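Local coordinates for protein similar to hydroxylamine oxidoreductase (Kuenenia stuttgartiensis, PDB 6H5L) that probably acts as a multiheme oxidoreductase related to hydroxylamine oxidoreductase, forming part of a 60-heme reductase complex that carries electrons along chains of heme c, at residues 169-174 / 294-299. Numbering follows the deposited sequence.
Sequences PNHLQS and HNPVMK. With HEC (heme c), chain H.
Pro296 and Val297 meet His171 and Asn170 on one side of a heme c in the multiheme cytochrome fold. His171 is an axial ligand of this heme, with NE2 2.0 Å from the iron atom. His233 supplies the second ligand, so the iron is bis-histidine coordinated. Such a site is consistent with electron transfer.

The 294-299 segment starts at a second heme. His294 NE2 binds the iron of that group together with His213, so this six-residue segment touches two hemes. Asn295 follows and forms an Asx turn: its OD1 accepts a hydrogen bond from Val297 N at 3.1 Å. The turn spans Pro296, and both Pro296 and Val297 touch the porphyrin. Pro296 then sets its ring beside the imidazole. Its CG lies 3.5 Å from His171 CE1, at the ring edge and near the ring plane. The same CG is 3.5 Å from HEC CHB, so the proline fills the corner between imidazole and porphyrin.

Val297 splits its two methyls between heme and protein. CG1 lies anti to the carbonyl carbon (chi1 -48°) and rests 3.6 Å from HEC C2A. CG2 instead reaches Asn170 CB, at 4.2 Å. No hydrogen bond joins the two segments, and the contact is buried and mostly nonpolar. Glu163 touches Asn170 and Val297 alike and accepts a hydrogen bond from Leu172 N. Across from Val297, Asn170 is held by its own loop and by the heme. In an Asx motif, its OD1 accepts a hydrogen bond from Gln173 N at 2.8 Å, and its backbone N donates to propionate atom HEC O1D at 3.3 Å.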
# COMPACT_ATOMS: atom_id res chain seq x y z
N PRO A 169 -2.81 -16.46 -51.45
CA PRO A 169 -2.85 -17.20 -50.19
C PRO A 169 -3.69 -16.53 -49.11
O PRO A 169 -3.77 -15.30 -49.06
CB PRO A 169 -1.38 -17.25 -49.76
CG PRO A 169 -0.59 -16.74 -50.93
CD PRO A 169 -1.50 -15.81 -51.64
N ASN A 170 -4.30 -17.33 -48.24
CA ASN A 170 -5.06 -16.85 -47.09
C ASN A 170 -5.34 -18.03 -46.18
O ASN A 170 -5.06 -19.19 -46.53
CB ASN A 170 -6.35 -16.14 -47.52
CG ASN A 170 -7.25 -17.00 -48.39
OD1 ASN A 170 -7.42 -18.19 -48.14
ND2 ASN A 170 -7.83 -16.39 -49.41
N HIS A 171 -5.91 -17.74 -45.01
CA HIS A 171 -6.19 -18.80 -44.04
C HIS A 171 -7.46 -19.56 -44.37
O HIS A 171 -7.54 -20.76 -44.09
CB HIS A 171 -6.28 -18.20 -42.64
CG HIS A 171 -5.07 -17.42 -42.24
ND1 HIS A 171 -5.14 -16.13 -41.77
CD2 HIS A 171 -3.75 -17.75 -42.25
CE1 HIS A 171 -3.92 -15.69 -41.50
NE2 HIS A 171 -3.06 -16.65 -41.78
N LEU A 172 -8.46 -18.89 -44.96
CA LEU A 172 -9.72 -19.56 -45.27
C LEU A 172 -9.51 -20.73 -46.23
O LEU A 172 -10.03 -21.83 -46.01
CB LEU A 172 -10.71 -18.55 -45.86
CG LEU A 172 -12.04 -19.12 -46.36
CD1 LEU A 172 -12.87 -19.66 -45.20
CD2 LEU A 172 -12.81 -18.08 -47.15
N GLN A 173 -8.74 -20.51 -47.29
CA GLN A 173 -8.45 -21.53 -48.29
C GLN A 173 -7.12 -22.22 -48.03
O GLN A 173 -6.44 -22.64 -48.98
CB GLN A 173 -8.48 -20.92 -49.69
CG GLN A 173 -9.61 -19.93 -49.91
CD GLN A 173 -9.61 -19.33 -51.30
OE1 GLN A 173 -9.84 -18.13 -51.47
NE2 GLN A 173 -9.34 -20.16 -52.30
N SER A 174 -6.73 -22.35 -46.76
CA SER A 174 -5.42 -22.88 -46.44
C SER A 174 -5.34 -24.38 -46.70
O SER A 174 -4.34 -24.87 -47.23
CB SER A 174 -5.07 -22.57 -44.98
OG SER A 174 -3.69 -22.75 -44.74
N HIS A 294 -11.18 -8.52 -39.00
CA HIS A 294 -10.70 -9.74 -38.35
C HIS A 294 -10.15 -10.73 -39.39
O HIS A 294 -10.58 -11.88 -39.49
CB HIS A 294 -11.82 -10.36 -37.52
CG HIS A 294 -11.40 -11.56 -36.71
ND1 HIS A 294 -11.85 -12.83 -36.99
CD2 HIS A 294 -10.59 -11.67 -35.63
CE1 HIS A 294 -11.33 -13.68 -36.12
NE2 HIS A 294 -10.56 -13.00 -35.28
N ASN A 295 -9.19 -10.24 -40.17
CA ASN A 295 -8.37 -11.06 -41.06
C ASN A 295 -7.20 -10.20 -41.56
O ASN A 295 -7.36 -8.99 -41.73
CB ASN A 295 -9.18 -11.62 -42.23
CG ASN A 295 -9.25 -10.68 -43.42
OD1 ASN A 295 -8.30 -10.54 -44.19
ND2 ASN A 295 -10.40 -10.04 -43.59
N PRO A 296 -6.03 -10.79 -41.79
CA PRO A 296 -4.82 -10.00 -42.08
C PRO A 296 -4.44 -9.86 -43.55
O PRO A 296 -3.35 -9.35 -43.81
CB PRO A 296 -3.75 -10.79 -41.33
CG PRO A 296 -4.19 -12.21 -41.49
CD PRO A 296 -5.70 -12.20 -41.52
N VAL A 297 -5.27 -10.29 -44.49
CA VAL A 297 -4.82 -10.49 -45.87
C VAL A 297 -5.41 -9.48 -46.85
O VAL A 297 -5.12 -9.56 -48.05
CB VAL A 297 -5.13 -11.92 -46.35
CG1 VAL A 297 -4.68 -12.94 -45.31
CG2 VAL A 297 -6.62 -12.08 -46.64
N MET A 298 -6.22 -8.52 -46.38
CA MET A 298 -7.00 -7.71 -47.31
C MET A 298 -6.14 -6.74 -48.12
O MET A 298 -6.52 -6.37 -49.24
CB MET A 298 -8.08 -6.93 -46.56
CG MET A 298 -9.09 -7.80 -45.83
SD MET A 298 -9.83 -9.06 -46.89
CE MET A 298 -10.68 -8.04 -48.10
N LYS A 299 -4.99 -6.33 -47.60
CA LYS A 299 -4.18 -5.30 -48.25
C LYS A 299 -2.96 -5.84 -48.98
O LYS A 299 -2.08 -5.05 -49.35
CB LYS A 299 -3.73 -4.26 -47.22
CG LYS A 299 -4.86 -3.67 -46.41
CD LYS A 299 -4.41 -2.42 -45.67
CE LYS A 299 -3.16 -2.68 -44.84
NZ LYS A 299 -3.36 -3.74 -43.81
FE HEC H . -1.06 -16.57 -41.73
CHA HEC H . -1.46 -16.70 -45.13
CHB HEC H . -0.85 -13.13 -41.89
CHC HEC H . -0.87 -16.39 -38.29
CHD HEC H . -0.75 -19.97 -41.55
NA HEC H . -1.13 -15.17 -43.23
C1A HEC H . -1.32 -15.45 -44.57
C2A HEC H . -1.35 -14.18 -45.28
C3A HEC H . -1.18 -13.20 -44.39
C4A HEC H . -1.04 -13.80 -43.08
CMA HEC H . -1.14 -11.69 -44.70
CAA HEC H . -1.54 -13.99 -46.80
CBA HEC H . -0.18 -13.89 -47.47
CGA HEC H . -0.37 -13.40 -48.88
O1A HEC H . 0.49 -13.72 -49.73
O2A HEC H . -1.38 -12.71 -49.16
NB HEC H . -0.85 -15.04 -40.35
C1B HEC H . -0.88 -13.69 -40.63
C2B HEC H . -0.96 -12.97 -39.38
C3B HEC H . -0.96 -13.86 -38.38
C4B HEC H . -0.89 -15.19 -38.98
CMB HEC H . -1.00 -11.43 -39.23
CAB HEC H . -1.02 -13.58 -36.87
CBB HEC H . -2.35 -12.92 -36.44
NC HEC H . -0.82 -17.91 -40.21
C1C HEC H . -0.83 -17.65 -38.86
C2C HEC H . -1.03 -18.90 -38.15
C3C HEC H . -0.75 -19.87 -39.04
C4C HEC H . -0.78 -19.28 -40.36
CMC HEC H . -0.79 -19.03 -36.63
CAC HEC H . -0.71 -21.40 -38.80
CBC HEC H . -2.14 -21.96 -38.82
ND HEC H . -1.12 -18.10 -43.13
C1D HEC H . -0.91 -19.44 -42.81
C2D HEC H . -0.90 -20.21 -44.04
C3D HEC H . -1.12 -19.18 -45.16
C4D HEC H . -1.25 -17.90 -44.50
CMD HEC H . -0.70 -21.73 -44.16
CAD HEC H . -1.19 -19.44 -46.68
CBD HEC H . -2.28 -20.45 -47.00
CGD HEC H . -2.35 -20.62 -48.50
O1D HEC H . -3.42 -20.35 -49.08
O2D HEC H . -1.31 -21.02 -49.09